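Local coordinates for protein beta-phenylalanine aminotransferase (Variovorax paradoxus, PDB 4AO9) that catalyses, as a pyridoxal-5'-phosphate-dependent class-III aminotransferase, the transfer of the amino group of beta-phenylalanine to an acceptor, probably a 2-oxo acid, at residues 61-66 against 94-99; 265-270 against 374-379. All coordinates share one frame; numbering follows the deposited sequence.

Contact 1 of 2, residues 61-66 against 94-99; sequences RSVLFY and AEYTAG
One face of the Tyr-96 ring carries the CG1 methyl of Val-63, a CH-pi contact in which CG1 stands 4.0 Å from the ring centroid and is displaced toward the rim. In the plane of that ring, at its edge, lies a water molecule. The guanidinium of Arg-61 has the CD2 methyl of Leu-64 over one face and Glu-95 OE1 at its edge. NH2 and NH1 of Arg-61 converge on that one oxygen, at 2.8 Å from NH2 and 3.0 Å from NH1, an end-on grip in which both nitrogens share one acceptor. Both N-H groups come down on OE1 from above one face of the carboxylate, whose plane is turned 59° from the guanidinium. A bend at chi3 (57°) in the otherwise extended arginine chain turns the guanidinium edge, with NH1 and NH2, toward Glu-95 OE1.

Val-63 suits its place because its two branches divide the tyrosine: CG1 rests over the ring, while CG2, anti to the backbone N, lies 3.5 Å from Tyr-96 OH. The water joins the same pair by a second route, donating to Val-63 O and sitting 2.6 Å from Tyr-96 OH.

The salt bridge is buried at the dimer interface. Asn-323 and Gly-319 of the second subunit accept from Arg-61 NH1 and NE. Were Arg-61 replaced by an alanine, the Glu-95 carboxylate would probably lose its countercharge, and Gly-319 and Asn-323 of the second subunit their donor. The side chain of Tyr-96 is about 6 Å from a bound pyridoxal-5'-phosphate; Glu-95, next to it in the chain, pairs with Arg-61 and through OE2 with Thr-123 N of the second subunit, which ties this loop to the interface and probably keeps Glu-95 ionised.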
ATOM      1  N   ARG A  61       9.391   4.545   8.661  1.00 11.14           N
ATOM      2  CA  ARG A  61       9.275   5.506   7.548  1.00 11.72           C
ATOM      3  C   ARG A  61      10.499   6.384   7.624  1.00 11.91           C
ATOM      4  O   ARG A  61      10.611   7.205   8.536  1.00 10.99           O
ATOM      5  CB  ARG A  61       8.026   6.381   7.696  1.00 12.20           C
ATOM      6  CG  ARG A  61       6.703   5.655   7.535  1.00 13.07           C
ATOM      7  CD  ARG A  61       5.526   6.501   8.006  1.00 14.82           C
ATOM      8  NE  ARG A  61       5.460   7.785   7.306  1.00 14.80           N
ATOM      9  CZ  ARG A  61       4.774   8.843   7.742  1.00 14.24           C
ATOM     10  NH1 ARG A  61       4.079   8.784   8.881  1.00 14.23           N
ATOM     11  NH2 ARG A  61       4.774   9.955   7.018  1.00 15.66           N
ATOM     12  N   SER A  62      11.421   6.210   6.679  1.00 12.49           N
ATOM     13  CA  SER A  62      12.746   6.820   6.784  1.00 13.74           C
ATOM     14  C   SER A  62      12.745   8.328   7.017  1.00 14.21           C
ATOM     15  O   SER A  62      13.578   8.836   7.773  1.00 14.49           O
ATOM     16  CB  SER A  62      13.604   6.451   5.569  1.00 14.36           C
ATOM     17  OG  SER A  62      13.778   5.053   5.517  1.00 17.26           O
ATOM     18  N   VAL A  63      11.809   9.045   6.397  1.00 14.71           N
ATOM     19  CA  VAL A  63      11.775  10.507   6.532  1.00 15.38           C
ATOM     20  C   VAL A  63      11.497  10.976   7.969  1.00 15.22           C
ATOM     21  O   VAL A  63      11.819  12.110   8.338  1.00 16.04           O
ATOM     22  CB  VAL A  63      10.779  11.159   5.522  1.00 15.67           C
ATOM     23  CG1 VAL A  63       9.335  11.156   6.065  1.00 17.07           C
ATOM     24  CG2 VAL A  63      11.208  12.583   5.180  1.00 16.58           C
ATOM     25  N   LEU A  64      10.905  10.101   8.779  1.00 14.33           N
ATOM     26  CA  LEU A  64      10.569  10.443  10.156  1.00 13.96           C
ATOM     27  C   LEU A  64      11.775  10.361  11.076  1.00 14.43           C
ATOM     28  O   LEU A  64      11.725  10.867  12.190  1.00 15.34           O
ATOM     29  CB  LEU A  64       9.457   9.537  10.692  1.00 13.84           C
ATOM     30  CG  LEU A  64       8.117   9.543   9.953  1.00 13.00           C
ATOM     31  CD1 LEU A  64       7.135   8.650  10.708  1.00 13.69           C
ATOM     32  CD2 LEU A  64       7.545  10.959   9.761  1.00 13.52           C
ATOM     33  N   PHE A  65      12.851   9.714  10.633  1.00 13.46           N
ATOM     34  CA  PHE A  65      14.049   9.693  11.464  1.00 12.96           C
ATOM     35  C   PHE A  65      14.907  10.935  11.267  1.00 13.27           C
ATOM     36  O   PHE A  65      15.148  11.369  10.141  1.00 13.42           O
ATOM     37  CB  PHE A  65      14.920   8.461  11.208  1.00 12.98           C
ATOM     38  CG  PHE A  65      16.141   8.430  12.085  1.00 13.49           C
ATOM     39  CD1 PHE A  65      17.323   9.051  11.683  1.00 14.75           C
ATOM     40  CD2 PHE A  65      16.087   7.838  13.338  1.00 14.80           C
ATOM     41  CE1 PHE A  65      18.446   9.061  12.516  1.00 16.61           C
ATOM     42  CE2 PHE A  65      17.210   7.846  14.182  1.00 15.95           C
ATOM     43  CZ  PHE A  65      18.382   8.466  13.765  1.00 16.68           C
ATOM     44  N   TYR A  66      15.369  11.495  12.381  1.00 12.76           N
ATOM     45  CA  TYR A  66      16.429  12.501  12.350  1.00 12.74           C
ATOM     46  C   TYR A  66      17.294  12.355  13.593  1.00 13.20           C
ATOM     47  O   TYR A  66      16.840  11.835  14.628  1.00 12.97           O
ATOM     48  CB  TYR A  66      15.871  13.930  12.231  1.00 12.46           C
ATOM     49  CG  TYR A  66      14.747  14.232  13.193  1.00 11.19           C
ATOM     50  CD1 TYR A  66      13.420  13.955  12.841  1.00 10.97           C
ATOM     51  CD2 TYR A  66      14.996  14.786  14.460  1.00 10.97           C
ATOM     52  CE1 TYR A  66      12.370  14.205  13.709  1.00 11.20           C
ATOM     53  CE2 TYR A  66      13.937  15.044  15.342  1.00 11.40           C
ATOM     54  CZ  TYR A  66      12.628  14.754  14.957  1.00 10.79           C
ATOM     55  OH  TYR A  66      11.577  15.008  15.813  1.00 11.96           O
ATOM     56  N   ALA A  94       2.158  18.488   8.695  1.00  9.91           N
ATOM     57  CA  ALA A  94       0.857  17.888   8.360  1.00  9.96           C
ATOM     58  C   ALA A  94       0.941  16.620   7.502  1.00 10.56           C
ATOM     59  O   ALA A  94       0.385  16.558   6.395  1.00 10.16           O
ATOM     60  CB  ALA A  94      -0.065  18.951   7.713  1.00 10.06           C
ATOM     61  N   GLU A  95       1.653  15.626   8.036  1.00 10.19           N
ATOM     62  CA  GLU A  95       1.811  14.307   7.420  1.00 10.37           C
ATOM     63  C   GLU A  95       2.264  14.391   5.963  1.00 10.36           C
ATOM     64  O   GLU A  95       1.783  13.661   5.097  1.00 10.06           O
ATOM     65  CB  GLU A  95       0.539  13.473   7.607  1.00 10.48           C
ATOM     66  CG  GLU A  95       0.776  11.954   7.554  1.00 10.58           C
ATOM     67  CD  GLU A  95       1.679  11.464   8.663  1.00  9.97           C
ATOM     68  OE1 GLU A  95       2.911  11.479   8.493  1.00 12.24           O
ATOM     69  OE2 GLU A  95       1.158  11.043   9.711  1.00 12.51           O
ATOM     70  N   TYR A  96       3.202  15.300   5.710  1.00 10.06           N
ATOM     71  CA  TYR A  96       3.826  15.419   4.393  1.00 10.34           C
ATOM     72  C   TYR A  96       2.770  15.613   3.306  1.00 10.60           C
ATOM     73  O   TYR A  96       2.860  15.038   2.227  1.00 10.97           O
ATOM     74  CB  TYR A  96       4.778  14.223   4.121  1.00 10.47           C
ATOM     75  CG  TYR A  96       6.068  14.381   4.906  1.00 10.49           C
ATOM     76  CD1 TYR A  96       6.137  14.039   6.262  1.00 12.12           C
ATOM     77  CD2 TYR A  96       7.194  14.945   4.315  1.00 11.24           C
ATOM     78  CE1 TYR A  96       7.313  14.238   7.000  1.00 11.76           C
ATOM     79  CE2 TYR A  96       8.367  15.132   5.038  1.00 12.06           C
ATOM     80  CZ  TYR A  96       8.417  14.780   6.374  1.00 12.31           C
ATOM     81  OH  TYR A  96       9.574  14.987   7.084  1.00 14.08           O
ATOM     82  N   THR A  97       1.782  16.449   3.641  1.00 10.62           N
ATOM     83  CA  THR A  97       0.628  16.855   2.802  1.00 11.10           C
ATOM     84  C   THR A  97      -0.617  15.978   2.929  1.00 11.07           C
ATOM     85  O   THR A  97      -1.692  16.390   2.505  1.00 12.11           O
ATOM     86  CB  THR A  97       0.937  17.090   1.288  1.00 10.71           C
ATOM     87  OG1 THR A  97       0.989  15.832   0.598  1.00 11.32           O
ATOM     88  CG2 THR A  97       2.232  17.864   1.071  1.00 11.35           C
ATOM     89  N   ALA A  98      -0.487  14.778   3.498  1.00 10.59           N
ATOM     90  CA  ALA A  98      -1.663  13.920   3.676  1.00 10.49           C
ATOM     91  C   ALA A  98      -2.640  14.496   4.703  1.00 10.97           C
ATOM     92  O   ALA A  98      -3.851  14.289   4.602  1.00 11.85           O
ATOM     93  CB  ALA A  98      -1.246  12.488   4.063  1.00 10.07           C
ATOM     94  N   GLY A  99      -2.104  15.233   5.678  1.00 10.37           N
ATOM     95  CA  GLY A  99      -2.877  15.695   6.841  1.00 10.19           C
ATOM     96  C   GLY A  99      -3.527  17.061   6.671  1.00  9.91           C
ATOM     97  O   GLY A  99      -3.560  17.865   7.600  1.00  9.87           O
TER
HETATM   98  O   HOH W   1       9.779  13.955   9.458  1.00 15.71           O

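Contact 2 of 2, residues 265-270 against 374-379; sequences SRLAPH and IGSLMN
Leu-267 pushes its CD2 methyl into a type II' beta turn, Ile-374 to Leu-377, that forms the hairpin between strands 370-374 and 377-381. Here the packing is closest: Leu-267 CD2 lies 3.2 Å from Ile-374 O and 3.7 Å from Leu-377 CD1, with the two leucines crossing at about a right angle. Glycine suits position 375, the second of the type II' turn, because its phi is positive (55°); a CB there would point toward Leu-267. Reciprocal backbone bonds between Ile-374 and Leu-377 close the hairpin.

The aliphatic packing is looser toward Ile-374, where Leu-267 CD1 approaches Ile-374 CB no closer than 4.2 Å. Among the residues that touch, Ile-374 alone is partly exposed; Leu-272 of helix 272-276 touches both it and Leu-267. An apolar residue suits this partly exposed margin because it packs against both leucines.

On the polar flank Arg-266 is buried. Its chain bends at chi3 (-83°), which brings the guanidinium beside the turn with Leu-377 CD2 over one face, offset toward the rim. NH2 also donates to Leu-423 O, its strongest polar partner; NE is buried without a hydrogen-bonding partner. A long side chain with several N-H groups suits a site where the loop after strand 256-260 passes both the hairpin and strand 420-422. The side chain of Leu-377 is about 8 Å from the bound cofactor. Ser-376, within the turn, touches Leu-347 of helix 341-365, and its short side chain holds the hydroxyl out to Arg-266, accepting in the guanidinium plane: Arg-266 NH2 reaches Ser-376 OG at 3.0 Å along a nearly straight N-H...O line of 174°.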
ATOM      1  N   SER A 265      -2.006  17.580  -6.633  1.00 10.45           N
ATOM      2  CA  SER A 265      -3.456  17.677  -6.840  1.00 10.57           C
ATOM      3  C   SER A 265      -4.101  18.657  -5.875  1.00 10.91           C
ATOM      4  O   SER A 265      -5.160  19.188  -6.166  1.00 10.12           O
ATOM      5  CB  SER A 265      -4.133  16.318  -6.723  1.00 10.36           C
ATOM      6  OG  SER A 265      -4.175  15.930  -5.366  1.00  9.96           O
ATOM      7  N   ARG A 266      -3.460  18.894  -4.735  1.00 11.88           N
ATOM      8  CA  ARG A 266      -4.016  19.846  -3.754  1.00 13.38           C
ATOM      9  C   ARG A 266      -3.746  21.313  -4.041  1.00 14.05           C
ATOM     10  O   ARG A 266      -4.280  22.179  -3.334  1.00 15.34           O
ATOM     11  CB  ARG A 266      -3.580  19.537  -2.312  1.00 14.09           C
ATOM     12  CG  ARG A 266      -2.112  19.243  -2.089  1.00 17.68           C
ATOM     13  CD  ARG A 266      -1.860  18.922  -0.611  1.00 19.80           C
ATOM     14  NE  ARG A 266      -1.731  20.188   0.071  1.00 15.01           N
ATOM     15  CZ  ARG A 266      -1.649  20.409   1.380  1.00 13.27           C
ATOM     16  NH1 ARG A 266      -1.682  19.433   2.293  1.00 14.34           N
ATOM     17  NH2 ARG A 266      -1.533  21.663   1.772  1.00 13.37           N
ATOM     18  N   LEU A 267      -2.941  21.595  -5.064  1.00 14.15           N
ATOM     19  CA  LEU A 267      -2.383  22.940  -5.239  1.00 14.54           C
ATOM     20  C   LEU A 267      -3.293  23.957  -5.907  1.00 15.69           C
ATOM     21  O   LEU A 267      -2.955  25.141  -5.985  1.00 17.02           O
ATOM     22  CB  LEU A 267      -1.052  22.868  -5.988  1.00 13.96           C
ATOM     23  CG  LEU A 267       0.103  22.275  -5.205  1.00 13.83           C
ATOM     24  CD1 LEU A 267       1.303  22.123  -6.138  1.00 12.40           C
ATOM     25  CD2 LEU A 267       0.434  23.143  -3.975  1.00 14.13           C
ATOM     26  N   ALA A 268      -4.426  23.500  -6.419  1.00 15.37           N
ATOM     27  CA  ALA A 268      -5.396  24.364  -7.068  1.00 15.88           C
ATOM     28  C   ALA A 268      -6.724  23.639  -6.972  1.00 15.72           C
ATOM     29  O   ALA A 268      -6.736  22.443  -6.663  1.00 15.33           O
ATOM     30  CB  ALA A 268      -5.003  24.618  -8.527  1.00 15.80           C
ATOM     31  N   PRO A 269      -7.848  24.340  -7.227  1.00 15.63           N
ATOM     32  CA  PRO A 269      -9.171  23.714  -7.097  1.00 15.58           C
ATOM     33  C   PRO A 269      -9.302  22.376  -7.839  1.00 15.40           C
ATOM     34  O   PRO A 269      -9.961  21.459  -7.346  1.00 15.12           O
ATOM     35  CB  PRO A 269     -10.106  24.776  -7.681  1.00 15.88           C
ATOM     36  CG  PRO A 269      -9.420  26.056  -7.326  1.00 16.43           C
ATOM     37  CD  PRO A 269      -7.963  25.780  -7.543  1.00 16.36           C
ATOM     38  N   HIS A 270      -8.649  22.263  -8.991  1.00 14.31           N
ATOM     39  CA  HIS A 270      -8.687  21.033  -9.767  1.00 13.70           C
ATOM     40  C   HIS A 270      -7.292  20.468 -10.049  1.00 13.03           C
ATOM     41  O   HIS A 270      -7.071  19.766 -11.039  1.00 12.37           O
ATOM     42  CB  HIS A 270      -9.517  21.250 -11.029  1.00 14.14           C
ATOM     43  CG  HIS A 270     -10.910  21.692 -10.719  1.00 15.50           C
ATOM     44  ND1 HIS A 270     -11.882  20.815 -10.287  1.00 16.40           N
ATOM     45  CD2 HIS A 270     -11.472  22.925 -10.688  1.00 17.93           C
ATOM     46  CE1 HIS A 270     -12.996  21.483 -10.042  1.00 17.97           C
ATOM     47  NE2 HIS A 270     -12.770  22.765 -10.264  1.00 18.76           N
ATOM     48  N   ILE A 374       4.729  26.303  -4.443  1.00 11.58           N
ATOM     49  CA  ILE A 374       3.478  26.784  -5.023  1.00 11.78           C
ATOM     50  C   ILE A 374       2.400  26.689  -3.962  1.00 12.10           C
ATOM     51  O   ILE A 374       2.305  25.681  -3.250  1.00 11.59           O
ATOM     52  CB  ILE A 374       3.027  25.904  -6.226  1.00 11.66           C
ATOM     53  CG1 ILE A 374       4.065  25.921  -7.353  1.00 11.89           C
ATOM     54  CG2 ILE A 374       1.655  26.368  -6.750  1.00 12.17           C
ATOM     55  CD1 ILE A 374       3.834  24.861  -8.436  1.00 13.38           C
ATOM     56  N   GLY A 375       1.596  27.736  -3.826  1.00 12.81           N
ATOM     57  CA  GLY A 375       0.419  27.660  -2.963  1.00 13.78           C
ATOM     58  C   GLY A 375       0.738  27.245  -1.540  1.00 13.62           C
ATOM     59  O   GLY A 375       1.588  27.840  -0.889  1.00 14.29           O
ATOM     60  N   SER A 376       0.097  26.172  -1.080  1.00 13.48           N
ATOM     61  CA  SER A 376       0.174  25.774   0.330  1.00 13.12           C
ATOM     62  C   SER A 376       1.380  24.885   0.673  1.00 12.56           C
ATOM     63  O   SER A 376       1.492  24.397   1.802  1.00 12.62           O
ATOM     64  CB  SER A 376      -1.130  25.089   0.745  1.00 13.14           C
ATOM     65  OG  SER A 376      -1.390  23.975  -0.105  1.00 13.69           O
ATOM     66  N   LEU A 377       2.278  24.702  -0.297  1.00 11.51           N
ATOM     67  CA  LEU A 377       3.479  23.875  -0.129  1.00 11.39           C
ATOM     68  C   LEU A 377       4.729  24.677  -0.451  1.00 10.80           C
ATOM     69  O   LEU A 377       4.833  25.278  -1.519  1.00 11.07           O
ATOM     70  CB  LEU A 377       3.424  22.654  -1.044  1.00 11.32           C
ATOM     71  CG  LEU A 377       2.175  21.768  -0.954  1.00 12.06           C
ATOM     72  CD1 LEU A 377       2.274  20.638  -1.984  1.00 12.36           C
ATOM     73  CD2 LEU A 377       2.001  21.236   0.458  1.00 13.20           C
ATOM     74  N   MET A 378       5.686  24.695   0.473  1.00 11.12           N
ATOM     75  CA  MET A 378       6.954  25.383   0.212  1.00 11.18           C
ATOM     76  C   MET A 378       8.103  24.697   0.936  1.00 11.15           C
ATOM     77  O   MET A 378       7.879  23.842   1.788  1.00 10.95           O
ATOM     78  CB  MET A 378       6.864  26.872   0.596  1.00 11.37           C
ATOM     79  CG  MET A 378       6.553  27.095   2.058  1.00 11.66           C
ATOM     80  SD  MET A 378       5.915  28.739   2.435  1.00 13.69           S
ATOM     81  CE  MET A 378       4.201  28.539   1.965  1.00 13.96           C
ATOM     82  N   ASN A 379       9.333  25.073   0.611  1.00 11.57           N
ATOM     83  CA  ASN A 379      10.506  24.439   1.204  1.00 11.47           C
ATOM     84  C   ASN A 379      11.627  25.452   1.383  1.00 11.51           C
ATOM     85  O   ASN A 379      11.955  26.180   0.440  1.00 11.62           O
ATOM     86  CB  ASN A 379      10.976  23.283   0.301  1.00 11.35           C
ATOM     87  CG  ASN A 379      11.651  22.137   1.065  1.00 12.38           C
ATOM     88  OD1 ASN A 379      11.185  20.993   1.007  1.00 13.50           O
ATOM     89  ND2 ASN A 379      12.753  22.425   1.760  1.00 11.58           N
TER

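From the N terminus, the chain leaves helix 42-51 and enters 61-66, then runs through strands 72-77, 80-83 and 88-91 before contact 1 closes this loop at 94-99. Contact 2 opens much later, at 265-270 after strand 256-260 of the seven-stranded sheet, and closes at 374-379 in the three-stranded antiparallel sheet, a span that includes helix 341-365 among other elements. The two loops follow in series and neither nest nor cross. Their centres are about 17 Å apart, yet they touch through Thr-97: its O probably accepts a hydrogen bond from Arg-266 NH1, and its CG2 packs on Leu-377 CD2. Residues 94-99 thus join the subunit interface to the hairpin.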